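Local coordinates for putative heme binding protein (Tannerella forsythia, PDB 6EU8) that probably binds heme as a HmuY-like heme-binding protein, captured here without the ligand, at residues A[15-20]-A[187-192]; A[153-158]-A[175-180]. One frame throughout, in Å; residues are numbered along the deposited sequence.

Contact 1. Residues A[15-20]-A[187-192]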
loop_
_atom_site.group_PDB
_atom_site.type_symbol
_atom_site.label_atom_id
_atom_site.label_comp_id
_atom_site.label_asym_id
_atom_site.label_seq_id
_atom_site.Cartn_x
_atom_site.Cartn_y
_atom_site.Cartn_z
ATOM N N LYS A 15 -5.579 12.406 0.266
ATOM C CA LYS A 15 -5.550 11.752 -1.041
ATOM C C LYS A 15 -6.573 10.641 -1.134
ATOM O O LYS A 15 -6.869 10.000 -0.130
ATOM C CB LYS A 15 -4.197 11.088 -1.287
ATOM C CG LYS A 15 -3.106 11.996 -1.788
ATOM C CD LYS A 15 -3.403 12.424 -3.206
ATOM C CE LYS A 15 -2.138 12.628 -3.994
ATOM N NZ LYS A 15 -2.525 13.344 -5.235
ATOM N N THR A 16 -7.055 10.404 -2.347
ATOM C CA THR A 16 -7.922 9.262 -2.649
ATOM C C THR A 16 -7.309 8.499 -3.821
ATOM O O THR A 16 -7.087 9.073 -4.891
ATOM C CB THR A 16 -9.359 9.708 -2.966
ATOM O OG1 THR A 16 -9.907 10.340 -1.796
ATOM C CG2 THR A 16 -10.219 8.510 -3.357
ATOM N N ILE A 17 -7.002 7.216 -3.598
ATOM C CA ILE A 17 -6.326 6.356 -4.583
ATOM C C ILE A 17 -7.254 5.225 -5.066
ATOM O O ILE A 17 -7.791 4.453 -4.267
ATOM C CB ILE A 17 -5.021 5.724 -4.001
ATOM C CG1 ILE A 17 -4.064 6.790 -3.449
ATOM C CG2 ILE A 17 -4.349 4.798 -5.019
ATOM C CD1 ILE A 17 -3.527 7.767 -4.478
ATOM N N ASP A 18 -7.402 5.104 -6.383
ATOM C CA ASP A 18 -8.135 3.985 -6.978
ATOM C C ASP A 18 -7.226 2.769 -7.090
ATOM O O ASP A 18 -6.496 2.618 -8.076
ATOM C CB ASP A 18 -8.704 4.378 -8.340
ATOM C CG ASP A 18 -9.474 3.261 -9.013
ATOM O OD1 ASP A 18 -9.524 2.119 -8.508
ATOM O OD2 ASP A 18 -10.020 3.534 -10.112
ATOM N N ALA A 19 -7.279 1.911 -6.066
ATOM C CA ALA A 19 -6.507 0.648 -6.025
ATOM C C ALA A 19 -7.424 -0.563 -6.224
ATOM O O ALA A 19 -7.152 -1.643 -5.726
ATOM C CB ALA A 19 -5.740 0.564 -4.701
ATOM N N THR A 20 -8.490 -0.398 -7.021
ATOM C CA THR A 20 -9.454 -1.482 -7.225
ATOM C C THR A 20 -8.935 -2.670 -8.047
ATOM O O THR A 20 -9.420 -3.783 -7.883
ATOM C CB THR A 20 -10.754 -0.955 -7.911
ATOM O OG1 THR A 20 -10.443 -0.341 -9.164
ATOM C CG2 THR A 20 -11.481 -0.005 -6.984
ATOM N N VAL A 187 -8.945 3.918 -1.680
ATOM C CA VAL A 187 -8.256 4.117 -0.416
ATOM C C VAL A 187 -8.003 5.596 -0.184
ATOM O O VAL A 187 -7.306 6.221 -0.996
ATOM C CB VAL A 187 -6.927 3.322 -0.411
ATOM C CG1 VAL A 187 -6.144 3.558 0.872
ATOM C CG2 VAL A 187 -7.194 1.835 -0.622
ATOM N N SER A 188 -8.566 6.148 0.897
ATOM C CA SER A 188 -8.378 7.589 1.271
ATOM C C SER A 188 -7.611 7.733 2.576
ATOM O O SER A 188 -7.806 6.937 3.497
ATOM C CB SER A 188 -9.731 8.317 1.367
ATOM O OG SER A 188 -10.411 8.338 0.136
ATOM N N PHE A 189 -6.710 8.741 2.656
ATOM C CA PHE A 189 -5.982 9.028 3.876
ATOM C C PHE A 189 -5.639 10.506 3.963
ATOM O O PHE A 189 -5.514 11.174 2.932
ATOM C CB PHE A 189 -4.676 8.186 3.960
ATOM C CG PHE A 189 -3.837 8.224 2.704
ATOM C CD1 PHE A 189 -4.094 7.378 1.646
ATOM C CD2 PHE A 189 -2.779 9.135 2.579
ATOM C CE1 PHE A 189 -3.331 7.437 0.468
ATOM C CE2 PHE A 189 -2.007 9.187 1.422
ATOM C CZ PHE A 189 -2.274 8.338 0.369
ATOM N N ASN A 190 -5.505 10.973 5.196
ATOM C CA ASN A 190 -4.951 12.294 5.496
ATOM C C ASN A 190 -3.504 12.081 5.910
ATOM O O ASN A 190 -3.164 11.050 6.489
ATOM C CB ASN A 190 -5.748 12.940 6.642
ATOM C CG ASN A 190 -7.210 13.176 6.288
ATOM O OD1 ASN A 190 -7.575 13.288 5.123
ATOM N ND2 ASN A 190 -8.050 13.262 7.323
ATOM N N TYR A 191 -2.612 13.036 5.604
ATOM C CA TYR A 191 -1.236 12.936 6.072
ATOM C C TYR A 191 -0.564 14.289 6.394
ATOM O O TYR A 191 -1.016 15.317 5.914
ATOM C CB TYR A 191 -0.357 12.138 5.072
ATOM C CG TYR A 191 -0.158 12.782 3.741
ATOM C CD1 TYR A 191 -1.055 12.599 2.700
ATOM C CD2 TYR A 191 0.959 13.601 3.505
ATOM C CE1 TYR A 191 -0.843 13.181 1.450
ATOM C CE2 TYR A 191 1.157 14.185 2.290
ATOM C CZ TYR A 191 0.282 13.972 1.267
ATOM O OH TYR A 191 0.502 14.557 0.050
ATOM N N GLU A 192 0.497 14.222 7.174
ATOM C CA GLU A 192 1.392 15.374 7.442
ATOM C C GLU A 192 2.839 14.900 7.161
ATOM O O GLU A 192 3.386 14.094 7.910
ATOM C CB GLU A 192 1.205 15.898 8.882
ATOM C CG GLU A 192 -0.232 16.319 9.181
ATOM C CD GLU A 192 -0.411 17.122 10.472
ATOM O OE1 GLU A 192 0.507 17.160 11.307
ATOM O OE2 GLU A 192 -1.515 17.708 10.644
#
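Lys15 CB sits over one face of the Phe189 ring, 4.1 Å from the ring centroid and 27° off its normal, a CH-pi contact; Ile17 CG1 approaches the same ring obliquely, 4.0 Å from CE1. The Tyr191 ring is met at its edge, near its plane, by Lys15 CG, the two side chains lying side by side and pointing the same way. These contacts lie on one side of an antiparallel ladder between strands 11-18 and 184-194 in the large, all-antiparallel sheet of this HmuY-like fold. Lys15 with Phe189 and Ile17 with Val187 are hydrogen-bonded pairs, each closed by two backbone bonds, and Thr16 with Ser188 is the non-hydrogen-bonded pair between them. There the strands draw in to 4.3 Å between the CA atoms of Thr16 and Ser188, and Ser188 CA gives a CA-H...O contact to Lys15 O.

Ile17, Val187 and Phe189 share the buried face, where all three touch Ile73 of strand 71-74, a member of a second sheet. Phe189 CG stands between its own backbone N and carbonyl carbon (chi1 49°), and the ring end lies nearer strand 11-18 than CB does. Lys15 starts on this face too; lysine suits the place because its aliphatic base can lie on the aromatic ring while its bent chain leads NZ away to a hydrogen bond with Gly33 O. Tyr191 OH likewise finds Leu30 O. At the end of the strand, Asp18 OD1 accepts from the backbone N of Thr20, an Asx turn, and from the Thr20 hydroxyl as well. On the other face small hydroxyl residues suit the close approach: Thr16 OG1 and Ser188 OG, each anti to its own carbonyl carbon, share a hydrogen bond of 2.8 Å.

Contact 2. Residues A[153-158]-A[175-180]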
loop_
_atom_site.group_PDB
_atom_site.type_symbol
_atom_site.label_atom_id
_atom_site.label_comp_id
_atom_site.label_asym_id
_atom_site.label_seq_id
_atom_site.Cartn_x
_atom_site.Cartn_y
_atom_site.Cartn_z
ATOM N N PRO A 153 -15.354 -3.113 5.192
ATOM C CA PRO A 153 -14.101 -3.183 5.944
ATOM C C PRO A 153 -14.158 -2.354 7.245
ATOM O O PRO A 153 -14.883 -1.354 7.304
ATOM C CB PRO A 153 -13.070 -2.617 4.952
ATOM C CG PRO A 153 -13.703 -2.668 3.598
ATOM C CD PRO A 153 -15.170 -2.442 3.904
ATOM N N VAL A 154 -13.444 -2.813 8.264
ATOM C CA VAL A 154 -13.315 -2.100 9.557
ATOM C C VAL A 154 -11.870 -1.561 9.598
ATOM O O VAL A 154 -10.916 -2.355 9.537
ATOM C CB VAL A 154 -13.546 -3.059 10.746
ATOM C CG1 VAL A 154 -13.337 -2.368 12.092
ATOM C CG2 VAL A 154 -14.971 -3.616 10.665
ATOM N N LEU A 155 -11.724 -0.230 9.712
ATOM C CA LEU A 155 -10.394 0.457 9.674
ATOM C C LEU A 155 -9.863 0.716 11.069
ATOM O O LEU A 155 -10.635 0.970 12.009
ATOM C CB LEU A 155 -10.486 1.799 8.929
ATOM C CG LEU A 155 -10.490 1.852 7.400
ATOM C CD1 LEU A 155 -11.685 1.105 6.826
ATOM C CD2 LEU A 155 -10.486 3.303 6.913
ATOM N N SER A 156 -8.545 0.645 11.215
ATOM C CA SER A 156 -7.870 1.076 12.436
ATOM C C SER A 156 -8.025 2.575 12.583
ATOM O O SER A 156 -8.056 3.310 11.607
ATOM C CB SER A 156 -6.376 0.749 12.349
ATOM O OG SER A 156 -5.640 1.293 13.438
ATOM N N LYS A 157 -8.099 3.031 13.829
ATOM C CA LYS A 157 -8.116 4.473 14.141
ATOM C C LYS A 157 -6.715 5.015 14.476
ATOM O O LYS A 157 -6.613 6.197 14.862
ATOM C CB LYS A 157 -9.065 4.719 15.318
ATOM C CG LYS A 157 -10.504 4.326 15.057
ATOM C CD LYS A 157 -11.107 5.239 14.018
ATOM C CE LYS A 157 -12.584 5.551 14.232
ATOM N NZ LYS A 157 -13.466 4.535 13.597
ATOM N N SER A 158 -5.666 4.188 14.353
ATOM C CA SER A 158 -4.291 4.595 14.696
ATOM C C SER A 158 -3.670 5.552 13.672
ATOM O O SER A 158 -3.890 5.449 12.464
ATOM C CB SER A 158 -3.380 3.384 14.861
ATOM O OG SER A 158 -3.885 2.460 15.826
ATOM N N THR A 175 -8.668 7.010 6.260
ATOM C CA THR A 175 -10.042 7.424 6.541
ATOM C C THR A 175 -11.114 6.593 5.852
ATOM O O THR A 175 -12.229 6.488 6.382
ATOM C CB THR A 175 -10.273 8.912 6.194
ATOM O OG1 THR A 175 -10.091 9.155 4.794
ATOM C CG2 THR A 175 -9.352 9.802 7.018
ATOM N N ASP A 176 -10.814 6.024 4.682
ATOM C CA ASP A 176 -11.793 5.243 3.917
ATOM C C ASP A 176 -11.132 4.131 3.107
ATOM O O ASP A 176 -10.006 4.296 2.592
ATOM C CB ASP A 176 -12.607 6.142 2.948
ATOM C CG ASP A 176 -13.266 7.361 3.641
ATOM O OD1 ASP A 176 -12.606 8.435 3.765
ATOM O OD2 ASP A 176 -14.476 7.262 4.015
ATOM N N ALA A 177 -11.848 3.013 2.979
ATOM C CA ALA A 177 -11.453 1.883 2.098
ATOM C C ALA A 177 -12.432 1.607 0.965
ATOM O O ALA A 177 -12.172 0.726 0.117
ATOM C CB ALA A 177 -11.287 0.639 2.921
ATOM N N THR A 178 -13.551 2.338 0.952
ATOM C CA THR A 178 -14.529 2.277 -0.113
ATOM C C THR A 178 -14.897 3.696 -0.556
ATOM O O THR A 178 -14.735 4.642 0.204
ATOM C CB THR A 178 -15.838 1.576 0.345
ATOM O OG1 THR A 178 -16.527 2.391 1.306
ATOM C CG2 THR A 178 -15.568 0.247 1.022
ATOM N N ASN A 179 -15.441 3.816 -1.754
ATOM C CA ASN A 179 -16.027 5.078 -2.256
ATOM C C ASN A 179 -17.474 5.231 -1.727
ATOM O O ASN A 179 -17.923 4.451 -0.905
ATOM C CB ASN A 179 -15.918 5.163 -3.796
ATOM C CG ASN A 179 -16.847 4.187 -4.538
ATOM O OD1 ASN A 179 -17.594 3.419 -3.931
ATOM N ND2 ASN A 179 -16.777 4.218 -5.852
ATOM N N ASP A 180 -18.192 6.257 -2.204
ATOM C CA ASP A 180 -19.560 6.525 -1.726
ATOM C C ASP A 180 -20.609 5.495 -2.219
ATOM O O ASP A 180 -21.738 5.463 -1.708
ATOM C CB ASP A 180 -19.992 7.949 -2.108
ATOM C CG ASP A 180 -19.180 9.040 -1.399
ATOM O OD1 ASP A 180 -18.604 8.803 -0.318
ATOM O OD2 ASP A 180 -19.134 10.174 -1.925
#
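No backbone hydrogen bond joins Pro153 and Leu155 to residues 175-178: their chains stay well apart, the nearest CA atoms being those of Pro153 and Ala177 at 6.9 Å, and side chains bridge the gap. Leu155 does so with both branches. Its CG is anti to the carbonyl carbon (chi1 -79°), and beyond it CD1 meets Ala177 CB at 4.0 Å, while CD2 rests against the peptide between Thr175 and Asp176, 3.5 Å from Thr175 C. A branched leucine is well suited to this, reaching a methyl group and a peptide at once. Pro153 adds its ring: CG faces Ala177 CB at 4.2 Å, and CD meets Thr178 CG2 at 4.0 Å where the two side chains cross obliquely.

The peptide touched by Leu155 belongs to a classic beta bulge, in which Thr175 and Asp176 both face Ser188 of the neighbouring strand 184-194; just beyond it, at Ala177, the chain turns a corner. The short strand 154-155 pairs instead with strand 144-146 in a separate two-stranded sheet, so the contact, at the surface, joins two sheets. Alanine is apt at the corner because its one methyl meets both Leu155 and Pro153, and Trp143 touches both Leu155 and Ala177.

Two polar side chains also bond within their own segments. Thr175 OG1 donates to Asp176 OD1 at 2.8 Å, meeting the carboxylate on its anti side, 32° out of its plane; CB of both residues points away from segment 153-158. In the other segment Ser156 OG accepts from the backbone N of Ser158 at 3.0 Å, closing an ST turn after strand 154-155, and Lys157 O within that turn receives hydrogen bonds from Lys173 NZ and Thr91 OG1.

Contact 1 is partly buried and lies about 10 Å, centre to centre, from the middle of the chain; contact 2 is a surface contact, about 14 Å out. They meet on adjacent strands of the large sheet, 184-194 and 169-178, where Ser188 N probably bonds Asp176 O and Ser188 O probably bonds Thr175 N. Ser188, part of contact 1, is thus also the partner of the bulge that contact 2 touches. Within the sheet, contact 1 combines a backbone ladder with a CH-pi contact and a hydroxyl-hydroxyl bond. Contact 2 joins that sheet to a separate small one without hydrogen bonds, through apolar side-chain atoms that meet methyl groups and a backbone peptide, burying 190 Å² against 367 Å².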